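Local coordinates for UDP-N-acetylglucosamine--peptide N-acetylglucosaminyltransferase stabilizing protein GtfB (Streptococcus gordonii, PDB 5E9T), which partners the glycosyltransferase GtfA in a heterotetramer that transfers the first GlcNAc from UDP-GlcNAc onto the serine-rich repeat adhesin GspB, at residues D51-H57 against N121-R125; D56-F61 against Q96-V102; G74-A79 against R90-A94. One frame throughout, in Å; residues are numbered along the deposited sequence.

All three contacts lie in or against the first six strands and their turns of a long antiparallel meander sheet, strands 71-74 to 171-173, which interrupts the chain between two strands of the parallel sheet, 41-42 and 194-196. The contacts close one within another: 51-57 meets 121-125 outermost, 56-61 meets 96-102 inside it, and 74-79 meets 90-94 innermost. Contacts 1 and 2 share Asp56 and His57, with centres about 11 Å apart; contacts 2 and 3 lie about 10 Å apart, centre to centre, and join through neighbouring strands 86-94 and 101-108. The connection leading into the sheet thus runs across its turns, and at contacts 1 and 2 also meets the partner glycosyltransferase GtfA (Gtf1).

Contact 1: D51-H57 against N121-R125; sequences DEEGVDH and NKQGR
Asp51 and Arg125 form a salt bridge in which OD1 sits over a face of the guanidinium group, 3.1 Å from NE. The carboxylate and guanidinium planes stand 75° apart and no N-H points at the oxygen, so the attraction is one of charge alone. The terminal nitrogens are used elsewhere: NH2 donates to Tyr144 O and NH1, weakly, to Ser145 O. On the same carboxylate, OD2 lies 3.1 Å from Asn121 ND2. A weak backbone bond joins the far end, His57 N to Lys122 O at 3.1 Å.

The acceptor lies in a type I turn from Asn121 to Gly124, closed by Gly124 N to Asn121 O at 3.2 Å. Glycine suits the last position, where phi is positive (85°). Lys122 spans the contact with its aliphatic part: CG, set between its backbone N and carbonyl carbon (chi1 67°), passes 3.3 Å from Val55 O. Its extended chain carries NZ on to Leu37 O and Asp39. Beside it, Gln123 CG packs against Val55 CB at 3.8 Å.

With a non-directional salt bridge and a weak bond from His57 N, this surface contact probably owes much to the packing of Lys122 and Gln123 methylenes on Val55, and to the anchoring of Lys122 and Arg125 by residues of neighbouring loops and of the end of strand 138-144.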
loop_
_atom_site.group_PDB
_atom_site.type_symbol
_atom_site.label_atom_id
_atom_site.label_comp_id
_atom_site.label_asym_id
_atom_site.label_seq_id
_atom_site.Cartn_x
_atom_site.Cartn_y
_atom_site.Cartn_z
ATOM N N ASP B 51 -21.701 -17.575 25.513
ATOM C CA ASP B 51 -22.750 -17.375 24.524
ATOM C C ASP B 51 -24.076 -17.931 25.033
ATOM O O ASP B 51 -24.120 -18.935 25.750
ATOM C CB ASP B 51 -22.374 -18.045 23.203
ATOM C CG ASP B 51 -21.189 -17.383 22.526
ATOM O OD1 ASP B 51 -21.167 -16.137 22.445
ATOM O OD2 ASP B 51 -20.279 -18.111 22.075
ATOM N N GLU B 52 -25.162 -17.256 24.660
ATOM C CA GLU B 52 -26.504 -17.687 25.029
ATOM C C GLU B 52 -26.927 -18.861 24.152
ATOM O O GLU B 52 -26.830 -18.797 22.923
ATOM C CB GLU B 52 -27.488 -16.527 24.889
ATOM C CG GLU B 52 -28.907 -16.840 25.314
ATOM C CD GLU B 52 -29.892 -15.803 24.791
ATOM O OE1 GLU B 52 -29.543 -15.084 23.843
ATOM O OE2 GLU B 52 -31.004 -15.703 25.328
ATOM N N GLU B 53 -27.384 -19.938 24.783
ATOM C CA GLU B 53 -27.710 -21.154 24.053
ATOM C C GLU B 53 -29.034 -21.010 23.312
ATOM O O GLU B 53 -29.933 -20.276 23.731
ATOM C CB GLU B 53 -27.777 -22.353 25.002
ATOM C CG GLU B 53 -26.571 -22.490 25.919
ATOM C CD GLU B 53 -26.445 -23.878 26.525
ATOM O OE1 GLU B 53 -27.444 -24.627 26.524
ATOM O OE2 GLU B 53 -25.342 -24.216 27.002
ATOM N N GLY B 54 -29.140 -21.725 22.197
ATOM C CA GLY B 54 -30.372 -21.735 21.432
ATOM C C GLY B 54 -30.666 -20.455 20.684
ATOM O O GLY B 54 -31.836 -20.149 20.438
ATOM N N VAL B 55 -29.639 -19.691 20.321
ATOM C CA VAL B 55 -29.793 -18.480 19.526
ATOM C C VAL B 55 -29.228 -18.760 18.143
ATOM O O VAL B 55 -28.069 -19.174 18.017
ATOM C CB VAL B 55 -29.087 -17.274 20.171
ATOM C CG1 VAL B 55 -29.518 -15.995 19.484
ATOM C CG2 VAL B 55 -29.365 -17.224 21.660
ATOM N N ASP B 56 -30.055 -18.593 17.113
ATOM C CA ASP B 56 -29.556 -18.615 15.743
ATOM C C ASP B 56 -29.947 -17.292 15.082
ATOM O O ASP B 56 -31.053 -17.150 14.554
ATOM C CB ASP B 56 -30.140 -19.814 15.004
ATOM C CG ASP B 56 -29.234 -20.337 13.917
ATOM O OD1 ASP B 56 -28.681 -19.526 13.150
ATOM O OD2 ASP B 56 -29.064 -21.572 13.837
ATOM N N HIS B 57 -29.005 -16.345 15.056
ATOM C CA HIS B 57 -29.140 -15.115 14.271
ATOM C C HIS B 57 -27.746 -14.692 13.833
ATOM O O HIS B 57 -27.172 -13.728 14.357
ATOM C CB HIS B 57 -29.833 -14.014 15.075
ATOM C CG HIS B 57 -30.292 -12.855 14.242
ATOM N ND1 HIS B 57 -30.808 -13.008 12.971
ATOM C CD2 HIS B 57 -30.318 -11.526 14.499
ATOM C CE1 HIS B 57 -31.129 -11.822 12.482
ATOM N NE2 HIS B 57 -30.841 -10.907 13.390
ATOM N N ASN B 121 -19.814 -17.507 15.238
ATOM C CA ASN B 121 -20.685 -18.592 15.654
ATOM C C ASN B 121 -22.087 -18.379 15.079
ATOM O O ASN B 121 -22.328 -17.463 14.286
ATOM C CB ASN B 121 -20.689 -18.694 17.181
ATOM C CG ASN B 121 -21.058 -17.386 17.858
ATOM O OD1 ASN B 121 -21.749 -16.548 17.281
ATOM N ND2 ASN B 121 -20.605 -17.210 19.092
ATOM N N LYS B 122 -23.030 -19.240 15.471
ATOM C CA LYS B 122 -24.403 -19.078 15.008
ATOM C C LYS B 122 -25.089 -17.876 15.643
ATOM O O LYS B 122 -26.116 -17.424 15.127
ATOM C CB LYS B 122 -25.212 -20.351 15.275
ATOM C CG LYS B 122 -25.446 -20.674 16.743
ATOM C CD LYS B 122 -26.198 -21.990 16.889
ATOM C CE LYS B 122 -26.173 -22.501 18.322
ATOM N NZ LYS B 122 -26.496 -23.953 18.399
ATOM N N GLN B 123 -24.548 -17.349 16.739
ATOM C CA GLN B 123 -25.116 -16.170 17.380
ATOM C C GLN B 123 -24.626 -14.871 16.760
ATOM O O GLN B 123 -25.046 -13.796 17.203
ATOM C CB GLN B 123 -24.800 -16.170 18.880
ATOM C CG GLN B 123 -25.325 -17.376 19.658
ATOM C CD GLN B 123 -24.454 -18.611 19.501
ATOM O OE1 GLN B 123 -23.576 -18.661 18.640
ATOM N NE2 GLN B 123 -24.689 -19.612 20.337
ATOM N N GLY B 124 -23.752 -14.940 15.758
ATOM C CA GLY B 124 -23.244 -13.759 15.094
ATOM C C GLY B 124 -22.051 -13.108 15.755
ATOM O O GLY B 124 -21.511 -12.140 15.204
ATOM N N ARG B 125 -21.636 -13.584 16.924
ATOM C CA ARG B 125 -20.459 -13.047 17.590
ATOM C C ARG B 125 -19.182 -13.659 17.024
ATOM O O ARG B 125 -19.184 -14.773 16.495
ATOM C CB ARG B 125 -20.530 -13.305 19.092
ATOM C CG ARG B 125 -19.760 -12.290 19.901
ATOM C CD ARG B 125 -19.508 -12.769 21.312
ATOM N NE ARG B 125 -19.019 -14.143 21.340
ATOM C CZ ARG B 125 -18.082 -14.577 22.174
ATOM N NH1 ARG B 125 -17.517 -13.736 23.026
ATOM N NH2 ARG B 125 -17.695 -15.842 22.148
#

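Contact 2: D56-F61 against Q96-V102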
loop_
_atom_site.group_PDB
_atom_site.type_symbol
_atom_site.label_atom_id
_atom_site.label_comp_id
_atom_site.label_asym_id
_atom_site.label_seq_id
_atom_site.Cartn_x
_atom_site.Cartn_y
_atom_site.Cartn_z
ATOM N N ASP B 56 -30.055 -18.593 17.113
ATOM C CA ASP B 56 -29.556 -18.615 15.743
ATOM C C ASP B 56 -29.947 -17.292 15.082
ATOM O O ASP B 56 -31.053 -17.150 14.554
ATOM C CB ASP B 56 -30.140 -19.814 15.004
ATOM C CG ASP B 56 -29.234 -20.337 13.917
ATOM O OD1 ASP B 56 -28.681 -19.526 13.150
ATOM O OD2 ASP B 56 -29.064 -21.572 13.837
ATOM N N HIS B 57 -29.005 -16.345 15.056
ATOM C CA HIS B 57 -29.140 -15.115 14.271
ATOM C C HIS B 57 -27.746 -14.692 13.833
ATOM O O HIS B 57 -27.172 -13.728 14.357
ATOM C CB HIS B 57 -29.833 -14.014 15.075
ATOM C CG HIS B 57 -30.292 -12.855 14.242
ATOM N ND1 HIS B 57 -30.808 -13.008 12.971
ATOM C CD2 HIS B 57 -30.318 -11.526 14.499
ATOM C CE1 HIS B 57 -31.129 -11.822 12.482
ATOM N NE2 HIS B 57 -30.841 -10.907 13.390
ATOM N N PRO B 58 -27.155 -15.414 12.887
ATOM C CA PRO B 58 -25.758 -15.148 12.526
ATOM C C PRO B 58 -25.567 -13.799 11.855
ATOM O O PRO B 58 -26.523 -13.047 11.642
ATOM C CB PRO B 58 -25.416 -16.296 11.566
ATOM C CG PRO B 58 -26.458 -17.337 11.813
ATOM C CD PRO B 58 -27.694 -16.582 12.174
ATOM N N LEU B 59 -24.322 -13.484 11.520
ATOM C CA LEU B 59 -24.031 -12.257 10.802
ATOM C C LEU B 59 -24.304 -12.434 9.317
ATOM O O LEU B 59 -24.057 -13.499 8.742
ATOM C CB LEU B 59 -22.579 -11.833 11.016
ATOM C CG LEU B 59 -22.289 -10.922 12.204
ATOM C CD1 LEU B 59 -20.954 -10.232 12.006
ATOM C CD2 LEU B 59 -23.401 -9.904 12.381
ATOM N N PHE B 60 -24.825 -11.377 8.706
ATOM C CA PHE B 60 -24.995 -11.294 7.267
ATOM C C PHE B 60 -23.760 -10.624 6.681
ATOM O O PHE B 60 -23.168 -9.737 7.302
ATOM C CB PHE B 60 -26.262 -10.504 6.932
ATOM C CG PHE B 60 -26.836 -10.802 5.574
ATOM C CD1 PHE B 60 -27.011 -12.110 5.146
ATOM C CD2 PHE B 60 -27.234 -9.771 4.740
ATOM C CE1 PHE B 60 -27.551 -12.379 3.898
ATOM C CE2 PHE B 60 -27.773 -10.034 3.496
ATOM C CZ PHE B 60 -27.933 -11.337 3.073
ATOM N N PHE B 61 -23.375 -11.061 5.474
ATOM C CA PHE B 61 -22.046 -10.765 4.937
ATOM C C PHE B 61 -21.669 -9.295 5.061
ATOM O O PHE B 61 -20.493 -8.974 5.266
ATOM C CB PHE B 61 -21.967 -11.187 3.468
ATOM C CG PHE B 61 -22.567 -10.187 2.522
ATOM C CD1 PHE B 61 -23.937 -9.982 2.485
ATOM C CD2 PHE B 61 -21.763 -9.449 1.672
ATOM C CE1 PHE B 61 -24.490 -9.059 1.620
ATOM C CE2 PHE B 61 -22.314 -8.526 0.804
ATOM C CZ PHE B 61 -23.677 -8.332 0.779
ATOM N N GLN B 96 -25.230 -23.052 5.133
ATOM C CA GLN B 96 -26.547 -23.193 5.725
ATOM C C GLN B 96 -27.553 -23.072 4.596
ATOM O O GLN B 96 -27.223 -22.620 3.496
ATOM C CB GLN B 96 -26.829 -22.120 6.794
ATOM C CG GLN B 96 -26.375 -22.455 8.210
ATOM C CD GLN B 96 -27.125 -21.648 9.264
ATOM O OE1 GLN B 96 -27.989 -20.833 8.938
ATOM N NE2 GLN B 96 -26.802 -21.877 10.533
ATOM N N ALA B 97 -28.790 -23.490 4.872
ATOM C CA ALA B 97 -29.863 -23.275 3.910
ATOM C C ALA B 97 -29.942 -21.804 3.524
ATOM O O ALA B 97 -29.987 -21.456 2.339
ATOM C CB ALA B 97 -31.192 -23.765 4.489
ATOM N N ARG B 98 -29.934 -20.926 4.521
ATOM C CA ARG B 98 -29.836 -19.500 4.258
ATOM C C ARG B 98 -28.433 -19.162 3.763
ATOM O O ARG B 98 -27.434 -19.665 4.287
ATOM C CB ARG B 98 -30.169 -18.717 5.526
ATOM C CG ARG B 98 -31.306 -19.325 6.336
ATOM C CD ARG B 98 -31.555 -18.572 7.637
ATOM N NE ARG B 98 -30.777 -19.107 8.751
ATOM C CZ ARG B 98 -30.900 -18.697 10.011
ATOM N NH1 ARG B 98 -31.773 -17.748 10.320
ATOM N NH2 ARG B 98 -30.151 -19.236 10.964
ATOM N N GLY B 99 -28.360 -18.315 2.734
ATOM C CA GLY B 99 -27.084 -17.955 2.157
ATOM C C GLY B 99 -26.505 -16.673 2.730
ATOM O O GLY B 99 -27.215 -15.858 3.317
ATOM N N ARG B 100 -25.192 -16.516 2.543
ATOM C CA ARG B 100 -24.451 -15.308 2.911
ATOM C C ARG B 100 -24.415 -15.070 4.418
ATOM O O ARG B 100 -24.429 -13.923 4.872
ATOM C CB ARG B 100 -25.009 -14.072 2.198
ATOM C CG ARG B 100 -25.056 -14.208 0.694
ATOM C CD ARG B 100 -25.222 -12.864 0.026
ATOM N NE ARG B 100 -24.940 -12.946 -1.403
ATOM C CZ ARG B 100 -24.986 -11.910 -2.230
ATOM N NH1 ARG B 100 -25.300 -10.709 -1.770
ATOM N NH2 ARG B 100 -24.716 -12.075 -3.517
ATOM N N LEU B 101 -24.354 -16.140 5.205
ATOM C CA LEU B 101 -24.175 -16.024 6.646
ATOM C C LEU B 101 -22.693 -16.102 6.982
ATOM O O LEU B 101 -21.963 -16.935 6.435
ATOM C CB LEU B 101 -24.942 -17.119 7.390
ATOM C CG LEU B 101 -26.459 -16.961 7.548
ATOM C CD1 LEU B 101 -26.819 -15.644 8.229
ATOM C CD2 LEU B 101 -27.158 -17.077 6.221
ATOM N N VAL B 102 -22.251 -15.232 7.885
ATOM C CA VAL B 102 -20.824 -15.074 8.144
ATOM C C VAL B 102 -20.343 -16.195 9.053
ATOM O O VAL B 102 -20.808 -16.340 10.188
ATOM C CB VAL B 102 -20.514 -13.702 8.757
ATOM C CG1 VAL B 102 -19.017 -13.562 8.970
ATOM C CG2 VAL B 102 -21.037 -12.591 7.862
#
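Phe60 has Gly99 O at the edge of its ring, near the plane and 3.5 Å from CE1, while Arg100 O approaches CD1 obliquely. One face carries Phe61 CD1, offset toward the rim, and the ring also meets Tyr255 of the GtfA (Gtf1) chain, their planes nearly parallel. Pointing CG anti to the backbone N (chi1 -157°) brings the end of the ring back toward Gly99 and Arg100, although its CB heads away from them. Phe61 runs side by side with Arg100, the two pointing the same way. Arg100 CZ stands 5.0 Å from the Phe61 ring centroid, so any cation-pi attraction is at most weak; the guanidinium plane is turned 70° from the ring. A third flat group, the guanidinium of Arg98, is met at its edge: Asp56 OD1 forms a salt bridge to NH2 at 2.7 Å.

Between these groups the backbones form a single beta bridge, Phe60 with Leu101, near the beginning of strand 101-108 of the antiparallel meander sheet. Val102 N donates to Leu59 O at 2.6 Å and 160°, while Phe61 N makes a weak bond to Arg100 O at 3.1 Å.

Gln96 serves as second shell to the salt bridge. Its OE1 accepts from Arg98 NE at 3.3 Å, nearly along the C=O axis and close to the guanidinium plane, and more weakly from NH2, which helps hold the group turned toward Asp56. Apolar side chains suit the more enclosed part. Pro58 CB rests on Leu101 CD1 at 3.7 Å, and the branched Val102 sets CB and CG2 against Leu59 CB, with Tyr120 of strand 114-120 touching both residues.

Contact 3: G74-A79 against R90-A94; sequences GDHQVA and RIHYA
Ala79 and Ile91 form an antiparallel hydrogen-bonded pair where strand 79-83 begins to run alongside strand 86-94, while 74-79 is the turn that brings the chain round from edge strand 71-74. Three successive strands of the meander sheet are thus tied together here.

The backbone bonds of the pair are unequal. Ile91 N donates to Ala79 O at 3.2 Å. Ala79 N reaches Ile91 O at 3.1 Å in a weak bond.

Among side-chain polar groups, Asp75 shapes the turn. Its OD1 accepts from Val78 N at 2.9 Å, three residues on, in an Asx motif, and more weakly from Gln77 N; aspartate suits the place because its short side chain can fold back onto these amides. Tyr93 OH lies 3.2 Å from Asp75 O, which sits in the ring plane at its edge, and 3.1 Å from Val78 O; the single proton could serve either carbonyl.

Ring contacts extend the join. The Tyr93 ring packs obliquely on the turn backbone, CD2 beside Gln77 C and CE2 beside Val78 N; tyrosine suits the site as a long flat ring with a hydroxyl at its end. Phe61 and Arg100 also touch Tyr93, joining strand 86-94 to segments 56-61 and 96-102, while the ring of His76 stacks on His293.

Apolar packing lies on the sheet face that Ala79 and Ile91 share, their CB atoms 3.6 Å apart. The small methyl of Ala79 also takes the end of the tyrosine, CB to Tyr93 CZ at 4.0 Å.

A methyl-to-carbonyl contact completes the set: Val78, its CB directed away, places CG2 anti to its backbone N, and that methyl ends 3.4 Å from Ile91 O.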
loop_
_atom_site.group_PDB
_atom_site.type_symbol
_atom_site.label_atom_id
_atom_site.label_comp_id
_atom_site.label_asym_id
_atom_site.label_seq_id
_atom_site.Cartn_x
_atom_site.Cartn_y
_atom_site.Cartn_z
ATOM N N GLY B 74 -20.096 -8.849 -2.167
ATOM C CA GLY B 74 -20.016 -10.292 -2.301
ATOM C C GLY B 74 -21.077 -10.841 -3.232
ATOM O O GLY B 74 -22.117 -10.216 -3.472
ATOM N N ASP B 75 -20.777 -12.022 -3.767
ATOM C CA ASP B 75 -21.664 -12.855 -4.564
ATOM C C ASP B 75 -22.239 -13.988 -3.701
ATOM O O ASP B 75 -22.197 -13.935 -2.465
ATOM C CB ASP B 75 -20.932 -13.364 -5.815
ATOM C CG ASP B 75 -19.801 -14.328 -5.498
ATOM O OD1 ASP B 75 -19.597 -14.684 -4.317
ATOM O OD2 ASP B 75 -19.114 -14.745 -6.455
ATOM N N HIS B 76 -22.821 -14.996 -4.353
ATOM C CA HIS B 76 -23.439 -16.121 -3.664
ATOM C C HIS B 76 -22.444 -17.122 -3.079
ATOM O O HIS B 76 -22.859 -17.955 -2.265
ATOM C CB HIS B 76 -24.398 -16.850 -4.616
ATOM C CG HIS B 76 -23.715 -17.562 -5.744
ATOM N ND1 HIS B 76 -23.315 -16.921 -6.897
ATOM C CD2 HIS B 76 -23.379 -18.865 -5.903
ATOM C CE1 HIS B 76 -22.753 -17.795 -7.712
ATOM N NE2 HIS B 76 -22.780 -18.982 -7.134
ATOM N N GLN B 77 -21.176 -17.139 -3.505
ATOM C CA GLN B 77 -20.219 -18.052 -2.885
ATOM C C GLN B 77 -19.220 -17.423 -1.914
ATOM O O GLN B 77 -18.566 -18.172 -1.179
ATOM C CB GLN B 77 -19.437 -18.812 -3.967
ATOM C CG GLN B 77 -19.152 -18.010 -5.216
ATOM C CD GLN B 77 -18.396 -18.817 -6.247
ATOM O OE1 GLN B 77 -18.007 -19.958 -5.992
ATOM N NE2 GLN B 77 -18.189 -18.234 -7.422
ATOM N N VAL B 78 -19.109 -16.094 -1.841
ATOM C CA VAL B 78 -18.073 -15.471 -1.013
ATOM C C VAL B 78 -18.304 -13.966 -0.915
ATOM O O VAL B 78 -19.210 -13.427 -1.560
ATOM C CB VAL B 78 -16.668 -15.782 -1.572
ATOM C CG1 VAL B 78 -16.347 -14.879 -2.754
ATOM C CG2 VAL B 78 -15.601 -15.697 -0.484
ATOM N N ALA B 79 -17.475 -13.274 -0.132
ATOM C CA ALA B 79 -17.584 -11.829 0.027
ATOM C C ALA B 79 -16.188 -11.244 0.219
ATOM O O ALA B 79 -15.188 -11.968 0.263
ATOM C CB ALA B 79 -18.513 -11.471 1.192
ATOM N N ARG B 90 -11.337 -11.566 3.224
ATOM C CA ARG B 90 -12.285 -12.482 2.603
ATOM C C ARG B 90 -13.304 -12.903 3.651
ATOM O O ARG B 90 -12.926 -13.353 4.738
ATOM C CB ARG B 90 -11.589 -13.720 2.036
ATOM C CG ARG B 90 -10.339 -13.425 1.246
ATOM C CD ARG B 90 -9.980 -14.585 0.338
ATOM N NE ARG B 90 -8.794 -14.282 -0.454
ATOM C CZ ARG B 90 -7.551 -14.389 0.002
ATOM N NH1 ARG B 90 -7.335 -14.800 1.244
ATOM N NH2 ARG B 90 -6.525 -14.089 -0.782
ATOM N N ILE B 91 -14.586 -12.755 3.332
ATOM C CA ILE B 91 -15.664 -13.199 4.208
ATOM C C ILE B 91 -16.161 -14.542 3.696
ATOM O O ILE B 91 -16.618 -14.649 2.551
ATOM C CB ILE B 91 -16.808 -12.177 4.269
ATOM C CG1 ILE B 91 -16.348 -10.907 4.971
ATOM C CG2 ILE B 91 -18.011 -12.779 4.972
ATOM C CD1 ILE B 91 -16.721 -9.660 4.232
ATOM N N HIS B 92 -16.076 -15.563 4.542
ATOM C CA HIS B 92 -16.437 -16.921 4.170
ATOM C C HIS B 92 -17.811 -17.271 4.716
ATOM O O HIS B 92 -18.153 -16.923 5.850
ATOM C CB HIS B 92 -15.396 -17.916 4.677
ATOM C CG HIS B 92 -14.073 -17.785 3.996
ATOM N ND1 HIS B 92 -13.882 -18.128 2.675
ATOM C CD2 HIS B 92 -12.878 -17.336 4.447
ATOM C CE1 HIS B 92 -12.623 -17.903 2.342
ATOM N NE2 HIS B 92 -11.993 -17.422 3.399
ATOM N N TYR B 93 -18.589 -17.974 3.901
ATOM C CA TYR B 93 -19.995 -18.210 4.183
ATOM C C TYR B 93 -20.182 -19.500 4.967
ATOM O O TYR B 93 -19.714 -20.563 4.549
ATOM C CB TYR B 93 -20.787 -18.265 2.879
ATOM C CG TYR B 93 -20.964 -16.910 2.245
ATOM C CD1 TYR B 93 -20.961 -15.761 3.021
ATOM C CD2 TYR B 93 -21.133 -16.776 0.872
ATOM C CE1 TYR B 93 -21.123 -14.516 2.452
ATOM C CE2 TYR B 93 -21.301 -15.534 0.294
ATOM C CZ TYR B 93 -21.292 -14.408 1.089
ATOM O OH TYR B 93 -21.454 -13.165 0.525
ATOM N N ALA B 94 -20.859 -19.396 6.110
ATOM C CA ALA B 94 -21.324 -20.587 6.805
ATOM C C ALA B 94 -22.291 -21.334 5.908
ATOM O O ALA B 94 -23.237 -20.745 5.377
ATOM C CB ALA B 94 -22.009 -20.209 8.117
#